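Local coordinates for putative exported protein (Bordetella parapertussis, PDB 3OCJ), which is of unknown function but carries a Rossmann-like methyltransferase domain of the AdoMet-dependent class, and probably acts as a methyltransferase, at residues A[42-47]-A[253-258]; A[136-141]-A[166-171]; A[195-200]-A[208-213]; A[227-232]-A[237-242]. One frame throughout, in Å; residues are numbered along the deposited sequence. Where two conformers were deposited one is given.

Contact 1: residues A[42-47]-A[253-258]; sequences ARQIEL and QQLVFT
The contact is a helix-to-helix packing in the helical part of the chain, where helix 41-53 meets helix 247-261 through Gln44 and Leu47 on one side and Leu255 on the other. The nearest CA atoms, those of Leu47 and Val256, are 7.6 Å apart, close enough for side chains to meet directly. Leu255 gives the largest single share of the buried surface and points at the first helix. Its chi1 of 180° stretches the side chain away from its own backbone N, and both methyls meet Gln44. CD2 lies 3.4 Å from Gln44 CG and also 3.6 Å from Leu47 CD1, fitting between the two residues one turn apart, while CD1 rests by the amide end, 3.8 Å from Gln44 OE1. Gln44 and Leu47 each cross Leu255 at about a right angle, and no hydrogen bond links the segments.

The polar end of Gln44 is engaged elsewhere: NE2 donates to the carbonyl oxygens of Phe39 and Gly34, which should fix the rotation of the extended side chain, and OE1 has a weak hydrogen bond from Arg259 NH1. Arg43 NH1 binds Glu46 OE1 at 3.1 Å, and Leu47 CD2 covers one face of that guanidinium. Phe39 touches both leucines, and Leu87 of helix 86-94 adds a further apolar neighbour to Leu47. Leucine methyls lodged against an aliphatic glutamine stem, with the amide tied to nearby carbonyls, make this a buried helix-helix interface in the helical part that lies beside the Rossmann-like sheet.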
# COMPACT_ATOMS: atom_id res chain seq x y z
N ALA A 42 -17.75 14.37 -21.32
CA ALA A 42 -18.83 13.43 -21.03
C ALA A 42 -18.28 12.11 -20.49
O ALA A 42 -18.81 11.56 -19.53
CB ALA A 42 -19.69 13.19 -22.27
N ARG A 43 -17.22 11.61 -21.11
CA ARG A 43 -16.62 10.35 -20.69
C ARG A 43 -16.02 10.47 -19.30
O ARG A 43 -16.16 9.57 -18.47
CB ARG A 43 -15.57 9.89 -21.71
CG ARG A 43 -14.87 8.60 -21.34
CD ARG A 43 -15.86 7.49 -21.02
NE ARG A 43 -15.19 6.19 -20.91
CZ ARG A 43 -15.79 5.07 -20.50
NH1 ARG A 43 -17.07 5.08 -20.15
NH2 ARG A 43 -15.09 3.94 -20.45
N GLN A 44 -15.37 11.60 -19.03
CA GLN A 44 -14.80 11.84 -17.71
C GLN A 44 -15.88 11.87 -16.64
O GLN A 44 -15.68 11.37 -15.53
CB GLN A 44 -14.02 13.16 -17.69
CG GLN A 44 -12.76 13.15 -18.55
CD GLN A 44 -12.11 14.52 -18.60
OE1 GLN A 44 -11.93 15.16 -17.56
NE2 GLN A 44 -11.79 14.98 -19.81
N ILE A 45 -17.02 12.45 -16.99
CA ILE A 45 -18.15 12.51 -16.06
C ILE A 45 -18.67 11.10 -15.80
O ILE A 45 -19.03 10.77 -14.67
CB ILE A 45 -19.26 13.43 -16.60
CG1 ILE A 45 -18.80 14.89 -16.53
CG2 ILE A 45 -20.56 13.23 -15.83
CD1 ILE A 45 -19.78 15.88 -17.12
N GLU A 46 -18.68 10.27 -16.83
CA GLU A 46 -19.05 8.87 -16.66
C GLU A 46 -18.08 8.14 -15.74
O GLU A 46 -18.48 7.31 -14.92
CB GLU A 46 -19.14 8.15 -18.01
CG GLU A 46 -20.22 8.67 -18.94
CD GLU A 46 -20.27 7.91 -20.26
OE1 GLU A 46 -19.35 7.11 -20.52
OE2 GLU A 46 -21.23 8.13 -21.03
N LEU A 47 -16.79 8.43 -15.89
CA LEU A 47 -15.79 7.82 -15.02
C LEU A 47 -16.01 8.25 -13.57
O LEU A 47 -15.95 7.42 -12.66
CB LEU A 47 -14.37 8.19 -15.48
CG LEU A 47 -13.95 7.72 -16.88
CD1 LEU A 47 -12.50 8.10 -17.13
CD2 LEU A 47 -14.15 6.22 -17.03
N GLN A 253 -5.75 5.52 -15.82
CA GLN A 253 -5.25 5.74 -14.47
C GLN A 253 -4.86 7.19 -14.23
O GLN A 253 -5.19 7.77 -13.19
CB GLN A 253 -4.06 4.84 -14.20
CG GLN A 253 -3.43 5.11 -12.85
CD GLN A 253 -2.31 4.15 -12.59
OE1 GLN A 253 -2.53 2.95 -12.45
NE2 GLN A 253 -1.10 4.68 -12.50
N GLN A 254 -4.17 7.79 -15.19
CA GLN A 254 -3.72 9.16 -15.02
C GLN A 254 -4.89 10.14 -14.86
O GLN A 254 -4.82 11.06 -14.06
CB GLN A 254 -2.84 9.58 -16.19
CG GLN A 254 -1.53 8.83 -16.22
CD GLN A 254 -0.75 9.06 -17.48
OE1 GLN A 254 -1.32 9.35 -18.53
NE2 GLN A 254 0.57 8.93 -17.39
N LEU A 255 -5.95 9.93 -15.63
CA LEU A 255 -7.12 10.79 -15.53
C LEU A 255 -7.80 10.56 -14.19
O LEU A 255 -8.11 11.51 -13.46
CB LEU A 255 -8.09 10.49 -16.67
CG LEU A 255 -9.37 11.34 -16.67
CD1 LEU A 255 -9.04 12.82 -16.80
CD2 LEU A 255 -10.28 10.88 -17.80
N VAL A 256 -8.00 9.30 -13.84
CA VAL A 256 -8.68 8.96 -12.60
C VAL A 256 -7.92 9.49 -11.38
O VAL A 256 -8.52 10.07 -10.48
CB VAL A 256 -8.95 7.44 -12.49
CG1 VAL A 256 -9.51 7.09 -11.12
CG2 VAL A 256 -9.92 7.01 -13.59
N PHE A 257 -6.60 9.30 -11.36
CA PHE A 257 -5.80 9.76 -10.22
C PHE A 257 -5.62 11.27 -10.21
O PHE A 257 -5.94 11.94 -9.23
CB PHE A 257 -4.41 9.09 -10.19
CG PHE A 257 -4.41 7.62 -9.83
CD1 PHE A 257 -5.59 6.91 -9.63
CD2 PHE A 257 -3.20 6.95 -9.69
CE1 PHE A 257 -5.55 5.54 -9.30
CE2 PHE A 257 -3.16 5.60 -9.36
CZ PHE A 257 -4.33 4.90 -9.17
N THR A 258 -5.10 11.84 -11.30
CA THR A 258 -4.75 13.26 -11.28
C THR A 258 -5.96 14.19 -11.19
O THR A 258 -5.91 15.21 -10.50
CB THR A 258 -3.91 13.68 -12.49
OG1 THR A 258 -4.70 13.56 -13.69
CG2 THR A 258 -2.69 12.81 -12.60

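Contact 2: residues A[136-141]-A[166-171]; sequences LDYSAC and HALAGQ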
# COMPACT_ATOMS: atom_id res chain seq x y z
N LEU A 136 0.81 -16.79 4.77
CA LEU A 136 2.04 -17.59 4.71
C LEU A 136 1.82 -19.04 5.12
O LEU A 136 0.82 -19.38 5.76
CB LEU A 136 3.14 -16.96 5.56
CG LEU A 136 3.51 -15.50 5.29
CD1 LEU A 136 4.59 -15.01 6.24
CD2 LEU A 136 3.93 -15.32 3.84
N ASP A 137 2.77 -19.89 4.75
CA ASP A 137 2.73 -21.31 5.10
C ASP A 137 3.56 -21.52 6.35
O ASP A 137 4.78 -21.34 6.32
CB ASP A 137 3.28 -22.13 3.92
CG ASP A 137 3.28 -23.62 4.18
OD1 ASP A 137 2.88 -24.05 5.28
OD2 ASP A 137 3.69 -24.38 3.27
N TYR A 138 2.91 -21.90 7.45
CA TYR A 138 3.59 -22.07 8.73
C TYR A 138 3.88 -23.53 9.08
O TYR A 138 4.33 -23.82 10.18
CB TYR A 138 2.79 -21.39 9.85
CG TYR A 138 2.75 -19.88 9.68
CD1 TYR A 138 3.82 -19.09 10.10
CD2 TYR A 138 1.66 -19.25 9.09
CE1 TYR A 138 3.81 -17.71 9.94
CE2 TYR A 138 1.64 -17.86 8.92
CZ TYR A 138 2.72 -17.10 9.35
OH TYR A 138 2.72 -15.73 9.19
N SER A 139 3.67 -24.44 8.13
CA SER A 139 3.79 -25.88 8.37
C SER A 139 5.18 -26.33 8.82
O SER A 139 5.32 -27.36 9.49
CB SER A 139 3.36 -26.67 7.13
OG SER A 139 4.23 -26.43 6.04
N ALA A 140 6.21 -25.57 8.47
CA ALA A 140 7.57 -25.92 8.86
C ALA A 140 8.22 -24.87 9.75
O ALA A 140 9.42 -24.94 10.05
CB ALA A 140 8.44 -26.20 7.63
N CYS A 141 7.42 -23.90 10.18
CA CYS A 141 7.91 -22.85 11.06
C CYS A 141 7.06 -22.81 12.33
O CYS A 141 6.30 -21.87 12.54
CB CYS A 141 7.97 -21.47 10.35
SG CYS A 141 9.24 -21.42 9.07
N HIS A 166 -7.86 -18.74 11.98
CA HIS A 166 -6.53 -19.08 11.51
C HIS A 166 -5.77 -19.92 12.54
O HIS A 166 -6.03 -19.82 13.74
CB HIS A 166 -5.76 -17.78 11.23
CG HIS A 166 -4.52 -17.96 10.40
ND1 HIS A 166 -3.33 -18.41 10.93
CD2 HIS A 166 -4.29 -17.74 9.09
CE1 HIS A 166 -2.42 -18.46 9.98
NE2 HIS A 166 -2.98 -18.06 8.85
N ALA A 167 -4.84 -20.73 12.06
CA ALA A 167 -4.02 -21.58 12.93
C ALA A 167 -3.22 -20.78 13.95
O ALA A 167 -2.96 -21.26 15.07
CB ALA A 167 -3.09 -22.44 12.08
N LEU A 168 -2.83 -19.56 13.58
CA LEU A 168 -2.00 -18.71 14.43
C LEU A 168 -2.80 -17.63 15.16
O LEU A 168 -2.22 -16.66 15.64
CB LEU A 168 -0.87 -18.07 13.61
CG LEU A 168 0.41 -18.92 13.47
CD1 LEU A 168 0.13 -20.22 12.72
CD2 LEU A 168 1.52 -18.13 12.78
N ALA A 169 -4.11 -17.79 15.25
CA ALA A 169 -4.95 -16.78 15.91
C ALA A 169 -4.45 -16.45 17.31
O ALA A 169 -4.52 -15.31 17.76
CB ALA A 169 -6.40 -17.24 15.95
N GLY A 170 -3.93 -17.45 18.00
CA GLY A 170 -3.42 -17.26 19.35
C GLY A 170 -1.97 -16.80 19.43
O GLY A 170 -1.44 -16.60 20.52
N GLN A 171 -1.33 -16.63 18.27
CA GLN A 171 0.07 -16.22 18.20
C GLN A 171 0.21 -14.76 17.82
O GLN A 171 1.31 -14.31 17.50
CB GLN A 171 0.82 -17.08 17.18
CG GLN A 171 0.94 -18.53 17.59
CD GLN A 171 1.73 -18.70 18.87
OE1 GLN A 171 1.21 -19.19 19.88
NE2 GLN A 171 2.99 -18.28 18.85
O HOH W 1 -1.95 -19.45 6.23
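Tyr138 and Leu168 meet in a CH-pi contact, the main apolar interaction between two surface loops. Leu168 CD2 stands 3.5 Å from the centroid of the Tyr138 ring and only 5° off the ring normal, so the methyl sits over the middle of one face, at nearly equal distances from all six ring carbons. His166 adds a looser approach, its CE1 4.2 Å from Tyr138 CE2.

Polar interactions shape each loop and join them through a water. Leu168 N donates to His166 ND1 at 2.9 Å, with an angle of 169° and nearly in the imidazole plane, which holds that ring beside the leucine within the type I turn 166-169. The water donates to Leu136 O and lies 3.1 Å from His166 NE2. Asp137 OD1 takes both Ser139 N and Ser139 OG from the same face of its carboxylate; the bond from Ser139 N makes an Asx turn that overlaps the type I turn 138-141.

Tyr138 OH is hydrogen-bonded to Leu133 O in helix 131-134, and His166 NE2 to Leu134 O. Leu146 of strand 145-150 touches both Tyr138 and Leu168, so the two loops lie together where strands 145-150 and 172-176 begin, on the side of the Rossmann-like sheet ended by 172-176.

Contact 3: residues A[195-200]-A[208-213]; sequences GLNIYE and ELYRRF. With PLM (palmitic acid), chain D.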
# COMPACT_ATOMS: atom_id res chain seq x y z
N GLY A 195 2.76 0.96 2.71
CA GLY A 195 1.74 2.00 2.71
C GLY A 195 1.94 3.18 3.65
O GLY A 195 0.97 3.89 3.98
N LEU A 196 3.16 3.42 4.09
CA LEU A 196 3.45 4.61 4.90
C LEU A 196 4.34 5.59 4.16
O LEU A 196 4.02 6.77 4.02
CB LEU A 196 4.13 4.24 6.22
CG LEU A 196 3.28 3.70 7.36
CD1 LEU A 196 4.17 3.45 8.57
CD2 LEU A 196 2.17 4.69 7.68
N ASN A 197 5.50 5.10 3.71
CA ASN A 197 6.46 5.99 3.09
C ASN A 197 5.90 6.73 1.88
O ASN A 197 6.26 7.88 1.63
CB ASN A 197 7.76 5.23 2.74
CG ASN A 197 7.50 3.94 1.96
OD1 ASN A 197 6.39 3.67 1.49
ND2 ASN A 197 8.55 3.14 1.80
N ILE A 198 5.03 6.06 1.12
CA ILE A 198 4.49 6.65 -0.09
C ILE A 198 3.55 7.84 0.18
O ILE A 198 3.22 8.58 -0.74
CB ILE A 198 3.76 5.62 -0.95
CG1 ILE A 198 2.59 4.98 -0.18
CG2 ILE A 198 4.76 4.57 -1.45
CD1 ILE A 198 1.88 3.85 -0.93
N TYR A 199 3.15 8.02 1.44
CA TYR A 199 2.32 9.18 1.82
C TYR A 199 3.13 10.32 2.40
O TYR A 199 2.55 11.36 2.71
CB TYR A 199 1.24 8.77 2.82
CG TYR A 199 0.19 7.83 2.26
CD1 TYR A 199 -0.98 8.32 1.70
CD2 TYR A 199 0.37 6.46 2.29
CE1 TYR A 199 -1.95 7.46 1.17
CE2 TYR A 199 -0.60 5.59 1.78
CZ TYR A 199 -1.75 6.11 1.22
OH TYR A 199 -2.71 5.26 0.69
N GLU A 200 4.43 10.15 2.56
CA GLU A 200 5.28 11.13 3.24
C GLU A 200 6.28 11.73 2.25
O GLU A 200 7.28 11.08 1.92
CB GLU A 200 6.00 10.48 4.42
CG GLU A 200 6.95 11.43 5.15
CD GLU A 200 6.26 12.75 5.46
OE1 GLU A 200 5.38 12.77 6.36
OE2 GLU A 200 6.55 13.76 4.79
N GLU A 208 13.96 8.50 8.82
CA GLU A 208 13.79 8.29 10.25
C GLU A 208 12.87 7.11 10.56
O GLU A 208 13.10 6.38 11.53
CB GLU A 208 13.34 9.58 10.94
CG GLU A 208 14.44 10.62 11.00
CD GLU A 208 15.76 10.03 11.48
OE1 GLU A 208 15.75 9.35 12.53
OE2 GLU A 208 16.80 10.22 10.82
N LEU A 209 11.84 6.92 9.74
CA LEU A 209 10.99 5.75 9.89
C LEU A 209 11.83 4.48 9.70
O LEU A 209 11.74 3.54 10.49
CB LEU A 209 9.84 5.80 8.88
CG LEU A 209 8.92 4.57 8.88
CD1 LEU A 209 8.04 4.55 10.11
CD2 LEU A 209 8.08 4.52 7.63
N TYR A 210 12.66 4.47 8.66
CA TYR A 210 13.53 3.32 8.42
C TYR A 210 14.48 3.08 9.59
O TYR A 210 14.78 1.93 9.92
CB TYR A 210 14.32 3.49 7.13
CG TYR A 210 13.50 3.50 5.85
CD1 TYR A 210 12.20 3.01 5.81
CD2 TYR A 210 14.05 4.02 4.67
CE1 TYR A 210 11.47 3.01 4.62
CE2 TYR A 210 13.33 4.04 3.49
CZ TYR A 210 12.05 3.54 3.47
OH TYR A 210 11.33 3.55 2.30
N ARG A 211 14.96 4.15 10.21
CA ARG A 211 15.84 4.01 11.37
C ARG A 211 15.11 3.36 12.54
O ARG A 211 15.68 2.53 13.25
CB ARG A 211 16.42 5.36 11.79
CG ARG A 211 17.76 5.21 12.48
CD ARG A 211 18.30 6.54 12.96
NE ARG A 211 18.41 7.54 11.91
CZ ARG A 211 19.46 7.69 11.11
NH1 ARG A 211 20.51 6.89 11.22
NH2 ARG A 211 19.46 8.65 10.20
N ARG A 212 13.84 3.73 12.74
CA ARG A 212 13.05 3.09 13.79
C ARG A 212 12.84 1.61 13.48
O ARG A 212 12.91 0.77 14.38
CB ARG A 212 11.72 3.82 13.99
CG ARG A 212 11.95 5.20 14.61
CD ARG A 212 10.69 6.03 14.70
NE ARG A 212 11.01 7.33 15.30
CZ ARG A 212 10.94 7.59 16.60
NH1 ARG A 212 10.54 6.66 17.45
NH2 ARG A 212 11.26 8.80 17.04
N PHE A 213 12.61 1.28 12.22
CA PHE A 213 12.54 -0.13 11.83
C PHE A 213 13.85 -0.85 12.16
O PHE A 213 13.85 -1.94 12.71
CB PHE A 213 12.25 -0.27 10.33
CG PHE A 213 10.89 0.20 9.90
CD1 PHE A 213 9.85 0.34 10.81
CD2 PHE A 213 10.64 0.47 8.56
CE1 PHE A 213 8.58 0.76 10.37
CE2 PHE A 213 9.39 0.88 8.12
CZ PHE A 213 8.36 1.03 9.03
C1 PLM D . -1.51 2.20 -0.33
O1 PLM D . -1.06 1.04 -0.25
O2 PLM D . -1.98 2.73 0.70
C2 PLM D . -1.49 2.99 -1.63
C3 PLM D . -1.13 2.14 -2.85
C4 PLM D . -1.42 2.97 -4.10
C5 PLM D . -0.89 2.35 -5.39
C6 PLM D . -1.60 1.05 -5.74
C7 PLM D . -3.10 1.09 -5.47
C8 PLM D . -3.86 2.06 -6.37
C9 PLM D . -5.34 1.97 -6.02
CA PLM D . -6.25 2.51 -7.12
CB PLM D . -7.63 1.88 -6.98
CC PLM D . -8.70 2.67 -7.72
CD PLM D . -10.06 2.03 -7.52
CE PLM D . -11.14 2.93 -8.11
CF PLM D . -12.52 2.60 -7.55
CG PLM D . -12.94 1.17 -7.86
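The 3-10 segment 197-199 runs past helix 203-216 with Asn197 and Leu209 as the nearest pair, their CA atoms 8.2 Å apart, so that side chains alone bridge the gap. Asn197 reaches across to Tyr210: ND2 donates to the phenolic OH at 2.9 Å, with an N-H...O angle of 157° and the oxygen close to the amide plane. The nitrogen lies at the edge of the tyrosine ring, near its plane, and amide and ring planes are 82° apart. Asn197 CG sits between the backbone N and the carbonyl carbon (chi1 50°), turning the amide toward the helix. The strongest polar partner of the Asn197 side chain is Ser226 O at the end of strand 221-226, which also accepts from ND2, so this nitrogen serves two acceptors and ties strand end to helix.

These segments belong to the Rossmann-like methyltransferase domain, the helix being the crossover connection between the parallel strands 188-192 and 221-226. Beside the polar link, Leu196 CD1 meets Leu209 CD2 at 4.2 Å, the two side chains crossing at about a right angle.

The other flank of the 3-10 segment faces a bound palmitic acid. Tyr199 OH donates to the carboxylate oxygen O2 at 2.6 Å, O2 lying at the edge of the ring, and Ile198 CD1 packs 3.5 Å from PLM C2. Leu66 N is hydrogen-bonded to the same hydroxyl, a second-shell bond that probably steadies it.

Contact 4: residues A[227-232]-A[237-242]; sequences FLTPPP and DSPWDM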
# COMPACT_ATOMS: atom_id res chain seq x y z
N PHE A 227 8.07 0.69 -2.22
CA PHE A 227 7.96 2.11 -2.54
C PHE A 227 7.42 2.27 -3.94
O PHE A 227 7.72 1.46 -4.82
CB PHE A 227 9.32 2.81 -2.39
CG PHE A 227 10.43 2.17 -3.20
CD1 PHE A 227 10.88 2.75 -4.36
CD2 PHE A 227 11.00 0.98 -2.76
CE1 PHE A 227 11.91 2.16 -5.09
CE2 PHE A 227 12.02 0.38 -3.49
CZ PHE A 227 12.46 0.97 -4.65
N LEU A 228 6.59 3.30 -4.15
CA LEU A 228 6.18 3.68 -5.50
C LEU A 228 7.25 4.54 -6.16
O LEU A 228 7.84 5.42 -5.51
CB LEU A 228 4.87 4.46 -5.45
CG LEU A 228 3.62 3.65 -5.12
CD1 LEU A 228 2.47 4.60 -4.74
CD2 LEU A 228 3.21 2.78 -6.29
N THR A 229 7.52 4.27 -7.44
CA THR A 229 8.57 4.95 -8.19
C THR A 229 8.01 6.06 -9.07
O THR A 229 6.83 6.02 -9.47
CB THR A 229 9.27 3.95 -9.10
OG1 THR A 229 8.25 3.34 -9.90
CG2 THR A 229 10.00 2.89 -8.28
N PRO A 230 8.84 7.06 -9.40
CA PRO A 230 8.39 8.17 -10.26
C PRO A 230 8.34 7.75 -11.72
O PRO A 230 9.20 6.98 -12.15
CB PRO A 230 9.48 9.22 -10.05
CG PRO A 230 10.72 8.38 -9.81
CD PRO A 230 10.21 7.27 -8.91
N PRO A 231 7.35 8.26 -12.47
CA PRO A 231 7.29 7.97 -13.91
C PRO A 231 8.31 8.80 -14.68
O PRO A 231 8.93 9.71 -14.11
CB PRO A 231 5.87 8.42 -14.28
CG PRO A 231 5.61 9.56 -13.32
CD PRO A 231 6.24 9.11 -12.02
N PRO A 232 8.49 8.49 -15.96
CA PRO A 232 9.51 9.20 -16.75
C PRO A 232 9.30 10.72 -16.81
O PRO A 232 10.30 11.43 -16.80
CB PRO A 232 9.38 8.56 -18.13
CG PRO A 232 8.88 7.18 -17.85
CD PRO A 232 7.93 7.34 -16.69
N ASP A 237 15.49 9.48 -13.80
CA ASP A 237 15.91 8.15 -13.36
C ASP A 237 14.73 7.22 -13.11
O ASP A 237 14.83 6.26 -12.34
CB ASP A 237 16.75 8.29 -12.10
CG ASP A 237 17.93 9.22 -12.30
OD1 ASP A 237 18.67 9.02 -13.27
OD2 ASP A 237 18.09 10.17 -11.50
N SER A 238 13.60 7.51 -13.74
CA SER A 238 12.45 6.61 -13.63
C SER A 238 12.84 5.22 -14.09
O SER A 238 13.43 5.07 -15.16
CB SER A 238 11.31 7.08 -14.51
OG SER A 238 10.23 6.15 -14.46
N PRO A 239 12.48 4.19 -13.32
CA PRO A 239 12.70 2.80 -13.73
C PRO A 239 11.53 2.21 -14.52
O PRO A 239 11.59 1.03 -14.88
CB PRO A 239 12.81 2.08 -12.39
CG PRO A 239 11.83 2.83 -11.51
CD PRO A 239 11.94 4.29 -11.94
N TRP A 240 10.46 2.96 -14.75
CA TRP A 240 9.29 2.41 -15.42
C TRP A 240 9.67 1.76 -16.73
O TRP A 240 10.39 2.35 -17.54
CB TRP A 240 8.24 3.49 -15.68
CG TRP A 240 7.50 3.95 -14.45
CD1 TRP A 240 7.93 3.89 -13.15
CD2 TRP A 240 6.18 4.51 -14.42
NE1 TRP A 240 6.97 4.42 -12.31
CE2 TRP A 240 5.88 4.79 -13.07
CE3 TRP A 240 5.23 4.80 -15.41
CZ2 TRP A 240 4.66 5.35 -12.68
CZ3 TRP A 240 4.02 5.36 -15.02
CH2 TRP A 240 3.75 5.63 -13.66
N ASP A 241 9.18 0.54 -16.95
CA ASP A 241 9.31 -0.12 -18.25
C ASP A 241 8.03 0.13 -19.02
O ASP A 241 7.02 -0.51 -18.78
CB ASP A 241 9.54 -1.63 -18.07
CG ASP A 241 9.67 -2.37 -19.41
OD1 ASP A 241 9.49 -1.73 -20.47
OD2 ASP A 241 9.95 -3.59 -19.38
N MSE A 242 8.07 1.08 -19.96
CA MSE A 242 6.85 1.45 -20.67
C MSE A 242 6.31 0.30 -21.53
O MSE A 242 5.12 0.28 -21.85
CB MSE A 242 7.08 2.70 -21.53
CG MSE A 242 7.55 3.93 -20.74
SE MSE A 242 6.44 4.38 -19.22
CE MSE A 242 4.74 4.43 -20.11
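Pro231 lies flat against Trp240, with its CB 3.5 Å from the centroid of the six-membered ring and 8° off the normal, a CH-pi contact made over the face. The two side chains run side by side and point the same way. Pro232 CD approaches the same indole from an oblique direction, 3.9 Å from Trp240 CE3, and Pro232 CG meets the selenium of selenomethionine Met242 at 4.0 Å. At the nitrogen end of the indole, Trp240 NE1 forms two bent, weak hydrogen bonds: one to Thr229 OG1 at 2.9 Å with an angle of 129°, the other to Thr229 O.

Ser238 is the second element. Its OG donates to Pro230 O at 2.7 Å, in the carbonyl plane and on a lone pair; a chi1 of 176° swings the hydroxyl away from Ser238 N and over to the proline segment. Ser238 OG also accepts from Trp240 N at 3.2 Å, closing an ST turn that sets the backbone leading into the tryptophan. Pro239 CG packs on Thr229 CB.

Farther out, Thr229 OG1 is hydrogen-bonded to Arg294 O, its main polar partner, which probably keeps OG1 turned to the indole N-H. Trp240 touches Leu295 and Leu250, while Pro239 touches His271 of helix 271-280. The folded-back loop, whose two limbs leave strand 221-226 and approach helix 247-261, thus touches helices 247-261 and 271-280 and bonds to the 293-297 region leading into strand 298-302.

In the fold
From the N terminus, helix 41-53 supplies the first half of contact 1, which closes only at helix 247-261, so its long loop encloses the other three. Within it, contact 2 closes first, joining the loops that precede strands 145-150 and 172-176. Contact 3 follows in series, linking the loop after strand 188-192 to helix 203-216, and contact 4 then folds back the loop after strand 221-226. None crosses another. Contacts 3 and 4 touch, Ile198 CG2 lying 3.5 Å from Leu228 N. Contacts 1 and 2 sit on opposite sides of the chain's centre, their own centres 43 Å apart, marking the helical part and the sheet edge.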